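Local coordinates for glycoside hydrolase family protein (Novosphingobium sp. PP1Y, PDB 6Q2F) that acts as an alpha-L-rhamnosidase, a sodium-binding glycoside hydrolase that probably releases terminal alpha-L-rhamnose from rhamnosylated compounds, at residues A[765-770]-A[803-808]; A[104-109]-A[480-485]; A[650-655]-A[1119-1124]. All coordinates share one frame; numbering follows the deposited sequence.

Contact 1: A[765-770]-A[803-808]; sequences INFNAL and LAALRK
Two helices, 767-773 and 803-814, meet here through apolar side chains and without a hydrogen bond between the segments. The tight part lies around Ala805, whose small methyl lets the other helix come close: the CA atoms of Phe767 and Ala805 are 6.7 Å apart. With CG anti to the backbone N (chi1 172°), Phe767 reaches across the gap. Its CE1 lies 3.7 Å from Ala805 N, near the plane of the ring, and its CD1 sits 3.9 Å from Ala805 CB, so the ring meets the helix largely by its rim. One turn on, buried Leu770 also carries CG anti to the backbone N, and its CD2 branch settles 4.1 Å from Ala805 CB, close to the carbonyl oxygen of the same residue. The solvent side is looser. There the methyl of exposed Ala804 lies in the plane of the Phe767 ring, at its edge, with CB 3.9 Å from CZ of Phe767, while the partly exposed Lys808 contributes its CG, 3.6 Å from Leu770 O, before its chain bends at chi2 and leads its amine away. Arg555 makes a cation-pi contact with the Phe767 ring. An alanine at Phe767 would remove the ring, and would probably lose both the rim contacts to Ala804 and Ala805 and this cation-pi partner. The first helix is started by Asn766 at the N-cap, whose OD1 accepts a nearly straight bond from Ala769 N (2.9 Å, 167°); ND2 is held by Asp594. Both helices follow parallel strands, 762-765 and 788-794, and Leu806 turns from this interface to helix 838-848; such side-by-side packing of helices on a mainly parallel sheet is typical of a Rossmann-like alpha/beta domain.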
ATOM      1  N   ILE A 765       0.843  -3.953 -15.840  1.00 24.88           N
ATOM      2  CA  ILE A 765       2.222  -3.898 -16.321  1.00 26.58           C
ATOM      3  C   ILE A 765       2.636  -2.438 -16.358  1.00 25.39           C
ATOM      4  O   ILE A 765       1.847  -1.570 -16.756  1.00 21.30           O
ATOM      5  CB  ILE A 765       2.412  -4.538 -17.716  1.00 26.86           C
ATOM      6  CG1 ILE A 765       1.502  -3.895 -18.758  1.00 24.66           C
ATOM      7  CG2 ILE A 765       2.138  -6.015 -17.679  1.00 24.71           C
ATOM      8  CD1 ILE A 765       1.887  -4.302 -20.201  1.00 32.11           C
ATOM      9  N   ASN A 766       3.855  -2.160 -15.907  1.00 26.21           N
ATOM     10  CA  ASN A 766       4.427  -0.830 -15.947  1.00 27.44           C
ATOM     11  C   ASN A 766       5.402  -0.733 -17.117  1.00 32.33           C
ATOM     12  O   ASN A 766       5.511  -1.644 -17.951  1.00 29.41           O
ATOM     13  CB  ASN A 766       5.089  -0.503 -14.599  1.00 25.33           C
ATOM     14  CG  ASN A 766       6.305  -1.374 -14.307  1.00 28.13           C
ATOM     15  OD1 ASN A 766       6.536  -2.386 -14.971  1.00 27.56           O
ATOM     16  ND2 ASN A 766       7.075  -0.996 -13.281  1.00 22.79           N
ATOM     17  N   PHE A 767       6.114   0.392 -17.202  1.00 33.46           N
ATOM     18  CA  PHE A 767       7.015   0.598 -18.331  1.00 24.37           C
ATOM     19  C   PHE A 767       8.081  -0.490 -18.385  1.00 25.31           C
ATOM     20  O   PHE A 767       8.348  -1.045 -19.457  1.00 27.66           O
ATOM     21  CB  PHE A 767       7.631   2.000 -18.247  1.00 22.45           C
ATOM     22  CG  PHE A 767       8.727   2.268 -19.259  1.00 24.09           C
ATOM     23  CD1 PHE A 767       8.430   2.812 -20.505  1.00 25.82           C
ATOM     24  CD2 PHE A 767      10.052   2.008 -18.942  1.00 26.19           C
ATOM     25  CE1 PHE A 767       9.441   3.078 -21.434  1.00 23.09           C
ATOM     26  CE2 PHE A 767      11.090   2.273 -19.863  1.00 24.83           C
ATOM     27  CZ  PHE A 767      10.781   2.820 -21.105  1.00 22.21           C
ATOM     28  N   ASN A 768       8.681  -0.833 -17.241  1.00 19.71           N
ATOM     29  CA  ASN A 768       9.742  -1.844 -17.240  1.00 23.74           C
ATOM     30  C   ASN A 768       9.216  -3.197 -17.701  1.00 26.56           C
ATOM     31  O   ASN A 768       9.852  -3.881 -18.508  1.00 31.29           O
ATOM     32  CB  ASN A 768      10.378  -2.006 -15.856  1.00 26.67           C
ATOM     33  CG  ASN A 768      11.459  -3.103 -15.858  1.00 43.47           C
ATOM     34  OD1 ASN A 768      11.182  -4.279 -15.576  1.00 38.09           O
ATOM     35  ND2 ASN A 768      12.676  -2.731 -16.239  1.00 45.30           N
ATOM     36  N   ALA A 769       8.074  -3.622 -17.161  1.00 24.31           N
ATOM     37  CA  ALA A 769       7.492  -4.883 -17.598  1.00 22.92           C
ATOM     38  C   ALA A 769       7.176  -4.843 -19.089  1.00 25.56           C
ATOM     39  O   ALA A 769       7.494  -5.781 -19.817  1.00 26.92           O
ATOM     40  CB  ALA A 769       6.243  -5.205 -16.778  1.00 23.14           C
ATOM     41  N   LEU A 770       6.562  -3.758 -19.559  1.00 30.02           N
ATOM     42  CA  LEU A 770       6.261  -3.636 -20.985  1.00 25.97           C
ATOM     43  C   LEU A 770       7.516  -3.806 -21.836  1.00 33.94           C
ATOM     44  O   LEU A 770       7.519  -4.562 -22.818  1.00 30.61           O
ATOM     45  CB  LEU A 770       5.600  -2.284 -21.279  1.00 25.07           C
ATOM     46  CG  LEU A 770       5.489  -1.917 -22.764  1.00 31.79           C
ATOM     47  CD1 LEU A 770       4.585  -2.896 -23.523  1.00 29.61           C
ATOM     48  CD2 LEU A 770       5.001  -0.485 -22.959  1.00 30.59           C
ATOM     49  N   LEU A 803       8.189   7.873 -26.403  1.00 34.82           N
ATOM     50  CA  LEU A 803       8.616   7.196 -27.620  1.00 37.85           C
ATOM     51  C   LEU A 803       9.165   5.815 -27.296  1.00 34.43           C
ATOM     52  O   LEU A 803       8.870   4.843 -27.994  1.00 33.24           O
ATOM     53  CB  LEU A 803       9.655   8.032 -28.375  1.00 32.21           C
ATOM     54  CG  LEU A 803      10.195   7.334 -29.634  1.00 30.52           C
ATOM     55  CD1 LEU A 803       9.065   6.986 -30.602  1.00 30.70           C
ATOM     56  CD2 LEU A 803      11.236   8.191 -30.333  1.00 36.20           C
ATOM     57  N   ALA A 804       9.943   5.711 -26.217  1.00 27.04           N
ATOM     58  CA  ALA A 804      10.506   4.430 -25.804  1.00 31.53           C
ATOM     59  C   ALA A 804       9.413   3.396 -25.550  1.00 34.88           C
ATOM     60  O   ALA A 804       9.538   2.234 -25.949  1.00 35.93           O
ATOM     61  CB  ALA A 804      11.359   4.615 -24.543  1.00 24.61           C
ATOM     62  N   ALA A 805       8.339   3.790 -24.863  1.00 27.17           N
ATOM     63  CA  ALA A 805       7.243   2.853 -24.653  1.00 25.71           C
ATOM     64  C   ALA A 805       6.564   2.543 -25.972  1.00 27.56           C
ATOM     65  O   ALA A 805       6.248   1.387 -26.259  1.00 30.70           O
ATOM     66  CB  ALA A 805       6.224   3.411 -23.651  1.00 20.77           C
ATOM     67  N   LEU A 806       6.322   3.573 -26.785  1.00 27.15           N
ATOM     68  CA  LEU A 806       5.596   3.367 -28.036  1.00 27.44           C
ATOM     69  C   LEU A 806       6.379   2.461 -28.976  1.00 29.53           C
ATOM     70  O   LEU A 806       5.799   1.602 -29.660  1.00 31.96           O
ATOM     71  CB  LEU A 806       5.308   4.715 -28.685  1.00 29.92           C
ATOM     72  CG  LEU A 806       4.511   4.695 -29.984  1.00 31.47           C
ATOM     73  CD1 LEU A 806       3.140   4.078 -29.748  1.00 28.82           C
ATOM     74  CD2 LEU A 806       4.364   6.119 -30.482  1.00 29.47           C
ATOM     75  N   ARG A 807       7.705   2.629 -29.003  1.00 28.24           N
ATOM     76  CA  ARG A 807       8.567   1.765 -29.799  1.00 35.90           C
ATOM     77  C   ARG A 807       8.376   0.305 -29.424  1.00 33.00           C
ATOM     78  O   ARG A 807       8.212  -0.562 -30.291  1.00 34.88           O
ATOM     79  CB  ARG A 807      10.025   2.156 -29.598  1.00 37.30           C
ATOM     80  CG  ARG A 807      10.498   3.306 -30.473  1.00 36.68           C
ATOM     81  CD  ARG A 807      11.842   3.830 -29.944  1.00 33.74           C
ATOM     82  NE  ARG A 807      12.494   4.706 -30.907  1.00 39.69           N
ATOM     83  CZ  ARG A 807      13.615   5.368 -30.664  1.00 38.59           C
ATOM     84  NH1 ARG A 807      14.197   5.255 -29.477  1.00 39.34           N
ATOM     85  NH2 ARG A 807      14.147   6.137 -31.607  1.00 39.99           N
ATOM     86  N   LYS A 808       8.431   0.011 -28.126  1.00 33.59           N
ATOM     87  CA  LYS A 808       8.296  -1.370 -27.691  1.00 35.71           C
ATOM     88  C   LYS A 808       6.908  -1.899 -27.998  1.00 32.62           C
ATOM     89  O   LYS A 808       6.747  -3.045 -28.432  1.00 34.42           O
ATOM     90  CB  LYS A 808       8.593  -1.491 -26.197  1.00 39.44           C
ATOM     91  CG  LYS A 808       8.803  -2.931 -25.791  1.00 52.35           C
ATOM     92  CD  LYS A 808      10.135  -3.473 -26.331  1.00 62.22           C
ATOM     93  CE  LYS A 808      10.175  -4.998 -26.258  1.00 68.22           C
ATOM     94  NZ  LYS A 808      11.503  -5.578 -26.625  1.00 71.98           N
TER

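Contact 2: A[104-109]-A[480-485]; sequences VYMTPE and IGMYKD
Over one face of the Tyr483 ring stands the terminal methyl of Met106, CE, 3.6 Å from the ring centroid and 19° off the normal, a CH-pi contact displaced toward CE2 and CZ. The Tyr105 ring carries CG of the same Met106 against one face near the rim, and takes Tyr483 OH at its edge, 3.5 Å from CE1. The two tyrosines cross at about a right angle, bringing their hydroxyls together; a water joins them, 2.9 Å from Tyr105 OH and 2.4 Å from Tyr483 OH. Met106, like Met482, is selenomethionine in this crystal. Its chain bends at chi2, and SE stays farther out, 5.5 Å from the Tyr483 centroid, completing a Met-aromatic contact. Met106 owes its position to a type II beta turn, Val104 to Thr107, in which it is the third residue with a positive phi of 69°; Val104 O accepts from both N and OG1 of Thr107, the N-cap of helix 108-124. This helix and helix 469-487 belong to the (beta/alpha)8 barrel, the latter leading into strand 497-502, just beyond which Asp503 and Ser504 bind sodium. On the helical side, Met482 lies crosswise to Met106, its CE 3.8 Å from CE of Met106 and 3.6 Å from Tyr105 OH. Helix 108-124 adds Trp110 edge-to-face with Tyr105 and Phe114 edge-to-face with Tyr483, and its Lys111 forms a salt bridge with Asp485.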
ATOM      1  N   VAL A 104      16.389  -2.109  26.456  1.00 32.55           N
ATOM      2  CA  VAL A 104      16.652  -0.999  25.545  1.00 24.53           C
ATOM      3  C   VAL A 104      17.338  -1.527  24.289  1.00 27.78           C
ATOM      4  O   VAL A 104      18.342  -2.251  24.366  1.00 28.63           O
ATOM      5  CB  VAL A 104      17.494   0.084  26.238  1.00 30.61           C
ATOM      6  CG1 VAL A 104      17.884   1.190  25.250  1.00 29.05           C
ATOM      7  CG2 VAL A 104      16.690   0.662  27.408  1.00 26.97           C
ATOM      8  N   TYR A 105      16.818  -1.122  23.134  1.00 25.31           N
ATOM      9  CA  TYR A 105      17.289  -1.557  21.822  1.00 24.97           C
ATOM     10  C   TYR A 105      18.812  -1.583  21.713  1.00 27.40           C
ATOM     11  O   TYR A 105      19.473  -0.570  21.945  1.00 27.74           O
ATOM     12  CB  TYR A 105      16.703  -0.619  20.768  1.00 25.14           C
ATOM     13  CG  TYR A 105      17.085  -0.967  19.348  1.00 27.81           C
ATOM     14  CD1 TYR A 105      16.473  -2.017  18.690  1.00 25.69           C
ATOM     15  CD2 TYR A 105      18.022  -0.220  18.651  1.00 24.66           C
ATOM     16  CE1 TYR A 105      16.799  -2.337  17.366  1.00 29.81           C
ATOM     17  CE2 TYR A 105      18.338  -0.520  17.312  1.00 26.15           C
ATOM     18  CZ  TYR A 105      17.727  -1.584  16.705  1.00 30.74           C
ATOM     19  OH  TYR A 105      18.049  -1.900  15.421  1.00 35.01           O
HETATM   20  N   MSE A 106      19.346  -2.751  21.352  1.00 33.13           N
HETATM   21  CA  MSE A 106      20.765  -3.013  21.116  1.00 26.80           C
HETATM   22  C   MSE A 106      21.681  -2.975  22.345  1.00 30.07           C
HETATM   23  O   MSE A 106      22.886  -3.037  22.172  1.00 33.15           O
HETATM   24  CB  MSE A 106      21.350  -2.051  20.055  1.00 22.18           C
HETATM   25  CG  MSE A 106      20.925  -2.414  18.603  1.00 22.73           C
HETATM   26 SE   MSE A 106      21.572  -4.156  17.973  1.00 33.50          SE
HETATM   27  CE  MSE A 106      20.243  -4.506  16.552  1.00 30.30           C
ATOM     28  N   THR A 107      21.136  -2.871  23.560  1.00 31.52           N
ATOM     29  CA  THR A 107      21.947  -3.116  24.743  1.00 28.19           C
ATOM     30  C   THR A 107      22.175  -4.617  24.908  1.00 31.08           C
ATOM     31  O   THR A 107      21.445  -5.430  24.334  1.00 30.31           O
ATOM     32  CB  THR A 107      21.280  -2.573  26.002  1.00 29.81           C
ATOM     33  OG1 THR A 107      20.007  -3.202  26.165  1.00 31.67           O
ATOM     34  CG2 THR A 107      21.119  -1.052  25.922  1.00 30.07           C
ATOM     35  N   PRO A 108      23.195  -5.013  25.684  1.00 33.31           N
ATOM     36  CA  PRO A 108      23.446  -6.454  25.876  1.00 31.87           C
ATOM     37  C   PRO A 108      22.210  -7.287  26.191  1.00 34.41           C
ATOM     38  O   PRO A 108      21.982  -8.303  25.528  1.00 35.13           O
ATOM     39  CB  PRO A 108      24.464  -6.457  27.019  1.00 26.26           C
ATOM     40  CG  PRO A 108      25.321  -5.227  26.679  1.00 28.58           C
ATOM     41  CD  PRO A 108      24.304  -4.199  26.227  1.00 29.95           C
ATOM     42  N   GLU A 109      21.375  -6.874  27.146  1.00 37.91           N
ATOM     43  CA  GLU A 109      20.215  -7.692  27.487  1.00 36.80           C
ATOM     44  C   GLU A 109      19.213  -7.746  26.345  1.00 36.16           C
ATOM     45  O   GLU A 109      18.602  -8.794  26.107  1.00 29.41           O
ATOM     46  CB  GLU A 109      19.543  -7.182  28.758  1.00 33.75           C
ATOM     47  CG  GLU A 109      18.578  -8.217  29.378  1.00 43.71           C
ATOM     48  CD  GLU A 109      18.192  -7.895  30.818  1.00 55.34           C
ATOM     49  OE1 GLU A 109      17.246  -8.531  31.332  1.00 49.48           O
ATOM     50  OE2 GLU A 109      18.831  -7.014  31.432  1.00 61.88           O
ATOM     51  N   ILE A 480      22.828  -4.611   8.908  1.00 32.63           N
ATOM     52  CA  ILE A 480      22.893  -6.065   8.977  1.00 28.36           C
ATOM     53  C   ILE A 480      24.017  -6.507   9.910  1.00 30.23           C
ATOM     54  O   ILE A 480      23.860  -7.462  10.683  1.00 35.68           O
ATOM     55  CB  ILE A 480      23.037  -6.635   7.558  1.00 26.00           C
ATOM     56  CG1 ILE A 480      21.711  -6.431   6.810  1.00 29.28           C
ATOM     57  CG2 ILE A 480      23.438  -8.119   7.595  1.00 24.60           C
ATOM     58  CD1 ILE A 480      21.732  -6.854   5.348  1.00 32.73           C
ATOM     59  N   GLY A 481      25.149  -5.791   9.882  1.00 24.73           N
ATOM     60  CA  GLY A 481      26.220  -6.060  10.839  1.00 22.07           C
ATOM     61  C   GLY A 481      25.771  -5.987  12.290  1.00 28.99           C
ATOM     62  O   GLY A 481      26.204  -6.786  13.120  1.00 25.58           O
HETATM   63  N   MSE A 482      24.920  -5.027  12.623  1.00 25.82           N
HETATM   64  CA  MSE A 482      24.410  -4.929  13.980  1.00 28.89           C
HETATM   65  C   MSE A 482      23.629  -6.178  14.373  1.00 27.63           C
HETATM   66  O   MSE A 482      23.759  -6.651  15.500  1.00 29.97           O
HETATM   67  CB  MSE A 482      23.511  -3.694  14.134  1.00 30.03           C
HETATM   68  CG  MSE A 482      24.276  -2.362  14.105  1.00 31.27           C
HETATM   69 SE   MSE A 482      23.104  -0.868  13.684  1.00 35.48          SE
HETATM   70  CE  MSE A 482      21.516  -1.424  14.700  1.00 41.93           C
ATOM     71  N   TYR A 483      22.840  -6.731  13.436  1.00 24.71           N
ATOM     72  CA  TYR A 483      22.047  -7.914  13.764  1.00 24.11           C
ATOM     73  C   TYR A 483      22.882  -9.184  13.769  1.00 27.73           C
ATOM     74  O   TYR A 483      22.596 -10.101  14.545  1.00 29.39           O
ATOM     75  CB  TYR A 483      20.851  -8.040  12.814  1.00 22.63           C
ATOM     76  CG  TYR A 483      19.703  -7.235  13.351  1.00 29.14           C
ATOM     77  CD1 TYR A 483      18.810  -7.790  14.255  1.00 23.17           C
ATOM     78  CD2 TYR A 483      19.574  -5.883  13.048  1.00 28.76           C
ATOM     79  CE1 TYR A 483      17.783  -7.042  14.794  1.00 23.80           C
ATOM     80  CE2 TYR A 483      18.552  -5.131  13.586  1.00 27.50           C
ATOM     81  CZ  TYR A 483      17.655  -5.719  14.469  1.00 28.31           C
ATOM     82  OH  TYR A 483      16.634  -4.983  15.007  1.00 38.50           O
ATOM     83  N   LYS A 484      23.928  -9.246  12.939  1.00 26.57           N
ATOM     84  CA  LYS A 484      24.881 -10.347  13.051  1.00 27.41           C
ATOM     85  C   LYS A 484      25.612 -10.312  14.382  1.00 28.77           C
ATOM     86  O   LYS A 484      25.939 -11.363  14.949  1.00 29.38           O
ATOM     87  CB  LYS A 484      25.880 -10.296  11.892  1.00 29.45           C
ATOM     88  CG  LYS A 484      25.282 -10.783  10.574  1.00 30.02           C
ATOM     89  CD  LYS A 484      26.034 -10.244   9.397  1.00 44.41           C
ATOM     90  CE  LYS A 484      27.266 -11.051   9.057  1.00 60.31           C
ATOM     91  NZ  LYS A 484      27.579 -10.904   7.575  1.00 72.41           N
ATOM     92  N   ASP A 485      25.902  -9.122  14.890  1.00 30.41           N
ATOM     93  CA  ASP A 485      26.482  -9.056  16.220  1.00 30.81           C
ATOM     94  C   ASP A 485      25.457  -9.449  17.276  1.00 31.76           C
ATOM     95  O   ASP A 485      25.761 -10.227  18.190  1.00 29.80           O
ATOM     96  CB  ASP A 485      27.035  -7.662  16.470  1.00 28.56           C
ATOM     97  CG  ASP A 485      27.327  -7.422  17.927  1.00 39.31           C
ATOM     98  OD1 ASP A 485      28.361  -7.927  18.412  1.00 36.51           O
ATOM     99  OD2 ASP A 485      26.524  -6.719  18.578  1.00 35.45           O
TER
HETATM  100  O   HOH W   1      15.624  -2.939  14.169  1.00 39.39           O

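Contact 3: A[650-655]-A[1119-1124]; sequences MAPWAF and PTYRAD
Tyr1121 reaches from its loop to the backbone of the type II beta turn Ala651-Ala654. From CB the chain sets out with CG anti to the carbonyl carbon, and chi2 of -87° turns the ring plane about perpendicular to the plane of CA, CB and CG. Partway along, CE2 comes 3.9 Å from Pro652 CB. At CZ the CD atom of the same proline is 4.0 Å away, so one side of the pyrrolidine runs beside the outer end of the phenol. The tip, OH, donates to Pro652 O at 2.6 Å; the oxygen lies near the plane of the phenol ring, at its edge, and the hydroxyl sits in the carbonyl plane on a lone pair (C=O...donor angle 137°). The same OH packs 3.5 Å from Ala654 CB. The accepting carbonyl belongs to the central peptide of the turn, whose own bond, from Ala654 N, uses Ala651 O; Tyr1121 thus grips a carbonyl that the turn does not use for itself. Pro652 fits the second position of such a turn, and Trp653 takes the third with positive phi. Beside the phenol, Thr1120 slides past Pro652 in the opposite direction, CB to CB 3.7 Å. Its CG2 ends at the edge of the Trp653 indole, 4.0 Å from CZ3 and near the ring plane. The turn lies between strand 642-649 of the barrel and helix 657-670, with the Trp653 indole stacked on Tyr700 and edge-to-face with Trp1098; the other loop lies between strand 1115-1116 and strand 1131-1140 of the C-terminal beta domain, where helix 1099-1105 packs on Tyr1121 through Val1099, Leu1102 and Ile1103.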
HETATM    1  N   MSE A 650      -9.058   1.226  16.505  1.00 46.45           N
HETATM    2  CA  MSE A 650     -10.052   1.541  17.525  1.00 54.55           C
HETATM    3  C   MSE A 650     -11.173   0.499  17.593  1.00 56.65           C
HETATM    4  O   MSE A 650     -12.359   0.828  17.617  1.00 53.59           O
HETATM    5  CB  MSE A 650     -10.617   2.940  17.281  1.00 71.81           C
HETATM    6  CG  MSE A 650      -9.582   4.032  17.496  1.00 92.95           C
HETATM    7 SE   MSE A 650     -10.277   5.828  17.287  1.00120.94          SE
HETATM    8  CE  MSE A 650     -10.415   5.980  15.351  1.00126.44           C
ATOM      9  N   ALA A 651     -10.773  -0.768  17.621  1.00 53.14           N
ATOM     10  CA  ALA A 651     -11.697  -1.895  17.771  1.00 49.12           C
ATOM     11  C   ALA A 651     -11.064  -2.915  18.708  1.00 42.34           C
ATOM     12  O   ALA A 651     -10.687  -4.018  18.298  1.00 45.06           O
ATOM     13  CB  ALA A 651     -12.036  -2.506  16.408  1.00 40.90           C
ATOM     14  N   PRO A 652     -10.945  -2.575  19.992  1.00 37.80           N
ATOM     15  CA  PRO A 652     -10.162  -3.399  20.933  1.00 38.36           C
ATOM     16  C   PRO A 652     -10.682  -4.824  21.058  1.00 34.55           C
ATOM     17  O   PRO A 652     -11.804  -5.057  21.510  1.00 30.85           O
ATOM     18  CB  PRO A 652     -10.303  -2.643  22.257  1.00 38.74           C
ATOM     19  CG  PRO A 652     -10.832  -1.302  21.896  1.00 45.55           C
ATOM     20  CD  PRO A 652     -11.628  -1.460  20.660  1.00 37.39           C
ATOM     21  N   TRP A 653      -9.833  -5.785  20.686  1.00 36.88           N
ATOM     22  CA  TRP A 653     -10.118  -7.216  20.824  1.00 33.20           C
ATOM     23  C   TRP A 653     -11.495  -7.592  20.279  1.00 36.81           C
ATOM     24  O   TRP A 653     -12.103  -8.579  20.699  1.00 39.98           O
ATOM     25  CB  TRP A 653      -9.956  -7.668  22.280  1.00 31.73           C
ATOM     26  CG  TRP A 653      -8.493  -7.693  22.676  1.00 30.03           C
ATOM     27  CD1 TRP A 653      -7.625  -8.738  22.522  1.00 25.83           C
ATOM     28  CD2 TRP A 653      -7.726  -6.615  23.242  1.00 26.17           C
ATOM     29  NE1 TRP A 653      -6.377  -8.381  22.968  1.00 33.13           N
ATOM     30  CE2 TRP A 653      -6.409  -7.085  23.411  1.00 31.59           C
ATOM     31  CE3 TRP A 653      -8.031  -5.306  23.635  1.00 32.66           C
ATOM     32  CZ2 TRP A 653      -5.389  -6.287  23.941  1.00 30.62           C
ATOM     33  CZ3 TRP A 653      -7.013  -4.509  24.153  1.00 31.67           C
ATOM     34  CH2 TRP A 653      -5.709  -5.003  24.299  1.00 32.25           C
ATOM     35  N   ALA A 654     -11.977  -6.846  19.284  1.00 31.98           N
ATOM     36  CA  ALA A 654     -13.323  -7.046  18.759  1.00 42.17           C
ATOM     37  C   ALA A 654     -13.360  -7.963  17.531  1.00 41.00           C
ATOM     38  O   ALA A 654     -14.170  -7.755  16.621  1.00 46.08           O
ATOM     39  CB  ALA A 654     -13.963  -5.691  18.462  1.00 41.38           C
ATOM     40  N   PHE A 655     -12.531  -8.999  17.491  1.00 30.99           N
ATOM     41  CA  PHE A 655     -12.506  -9.871  16.325  1.00 30.19           C
ATOM     42  C   PHE A 655     -12.311 -11.321  16.725  1.00 31.58           C
ATOM     43  O   PHE A 655     -11.420 -11.653  17.508  1.00 29.39           O
ATOM     44  CB  PHE A 655     -11.374  -9.474  15.331  1.00 29.78           C
ATOM     45  CG  PHE A 655     -11.422  -8.053  14.881  1.00 36.44           C
ATOM     46  CD1 PHE A 655     -10.768  -7.060  15.608  1.00 35.35           C
ATOM     47  CD2 PHE A 655     -12.098  -7.707  13.715  1.00 30.06           C
ATOM     48  CE1 PHE A 655     -10.788  -5.727  15.172  1.00 38.27           C
ATOM     49  CE2 PHE A 655     -12.129  -6.382  13.265  1.00 34.16           C
ATOM     50  CZ  PHE A 655     -11.471  -5.390  13.989  1.00 35.83           C
ATOM     51  N   PRO A1119      -7.922   2.512  28.203  1.00 63.29           N
ATOM     52  CA  PRO A1119      -9.278   1.966  28.325  1.00 62.34           C
ATOM     53  C   PRO A1119      -9.836   1.578  26.964  1.00 54.45           C
ATOM     54  O   PRO A1119      -9.484   2.152  25.931  1.00 56.91           O
ATOM     55  CB  PRO A1119     -10.077   3.106  28.971  1.00 64.98           C
ATOM     56  CG  PRO A1119      -9.283   4.341  28.685  1.00 69.56           C
ATOM     57  CD  PRO A1119      -7.847   3.916  28.649  1.00 64.64           C
ATOM     58  N   THR A1120     -10.690   0.560  26.969  1.00 47.96           N
ATOM     59  CA  THR A1120     -11.199  -0.019  25.733  1.00 45.32           C
ATOM     60  C   THR A1120     -12.688   0.223  25.543  1.00 50.01           C
ATOM     61  O   THR A1120     -13.106   0.717  24.493  1.00 61.23           O
ATOM     62  CB  THR A1120     -10.906  -1.530  25.692  1.00 39.87           C
ATOM     63  OG1 THR A1120     -11.601  -2.180  26.761  1.00 44.03           O
ATOM     64  CG2 THR A1120      -9.404  -1.806  25.837  1.00 35.22           C
ATOM     65  N   TYR A1121     -13.507  -0.102  26.534  1.00 45.25           N
ATOM     66  CA  TYR A1121     -14.946   0.044  26.401  1.00 42.66           C
ATOM     67  C   TYR A1121     -15.521   0.796  27.585  1.00 49.60           C
ATOM     68  O   TYR A1121     -15.005   0.722  28.700  1.00 54.57           O
ATOM     69  CB  TYR A1121     -15.639  -1.321  26.271  1.00 43.25           C
ATOM     70  CG  TYR A1121     -15.246  -2.032  25.009  1.00 40.53           C
ATOM     71  CD1 TYR A1121     -15.932  -1.809  23.828  1.00 38.71           C
ATOM     72  CD2 TYR A1121     -14.162  -2.904  24.988  1.00 38.07           C
ATOM     73  CE1 TYR A1121     -15.560  -2.446  22.661  1.00 43.75           C
ATOM     74  CE2 TYR A1121     -13.784  -3.541  23.831  1.00 40.79           C
ATOM     75  CZ  TYR A1121     -14.488  -3.308  22.667  1.00 42.48           C
ATOM     76  OH  TYR A1121     -14.115  -3.940  21.504  1.00 37.35           O
ATOM     77  N   ARG A1122     -16.595   1.526  27.316  1.00 55.95           N
ATOM     78  CA  ARG A1122     -17.415   2.108  28.364  1.00 54.08           C
ATOM     79  C   ARG A1122     -18.334   1.045  28.948  1.00 57.11           C
ATOM     80  O   ARG A1122     -18.656   0.050  28.295  1.00 58.93           O
ATOM     81  CB  ARG A1122     -18.246   3.267  27.812  1.00 53.27           C
ATOM     82  CG  ARG A1122     -17.462   4.265  26.987  1.00 63.22           C
ATOM     83  CD  ARG A1122     -18.321   4.822  25.855  1.00 69.54           C
ATOM     84  NE  ARG A1122     -19.667   5.148  26.321  1.00 78.04           N
ATOM     85  CZ  ARG A1122     -19.977   6.255  26.990  1.00 87.05           C
ATOM     86  NH1 ARG A1122     -19.036   7.151  27.268  1.00 92.51           N
ATOM     87  NH2 ARG A1122     -21.228   6.470  27.381  1.00 87.32           N
ATOM     88  N   ALA A1123     -18.759   1.260  30.192  1.00 52.41           N
ATOM     89  CA  ALA A1123     -19.713   0.343  30.799  1.00 53.39           C
ATOM     90  C   ALA A1123     -21.012   0.276  30.008  1.00 55.10           C
ATOM     91  O   ALA A1123     -21.744  -0.709  30.129  1.00 51.36           O
ATOM     92  CB  ALA A1123     -19.984   0.755  32.251  1.00 57.65           C
ATOM     93  N   ASP A1124     -21.295   1.307  29.199  1.00 64.56           N
ATOM     94  CA  ASP A1124     -22.441   1.298  28.290  1.00 67.17           C
ATOM     95  C   ASP A1124     -22.380   0.146  27.303  1.00 56.86           C
ATOM     96  O   ASP A1124     -23.426  -0.370  26.889  1.00 57.41           O
ATOM     97  CB  ASP A1124     -22.495   2.580  27.457  1.00 77.12           C
ATOM     98  CG  ASP A1124     -22.493   3.817  28.278  1.00 88.45           C
ATOM     99  OD1 ASP A1124     -21.700   3.902  29.242  1.00 99.36           O
ATOM    100  OD2 ASP A1124     -23.276   4.721  27.923  1.00 89.99           O
TER

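How the contacts relate
Contacts 1 and 2 are partly buried, whereas contact 3 lies at the surface; the three share no helix or strand. Contact 1 packs two helices within the alpha/beta domain mainly by apolar side chains, with no hydrogen bond between the segments. Contact 2 joins a turn and a helix of the barrel, mixing methyl-on-ring packing with a bridging water. Contact 3 couples the barrel to the C-terminal beta domain, and is held by a direct hydrogen bond from a tyrosine hydroxyl to a backbone carbonyl. Contacts 2 and 3 thus both involve the barrel, their centres 36 Å apart. Contact 1 lies across the chain's centre from contact 3, yet in sequence is nested within the loop that contact 3 closes.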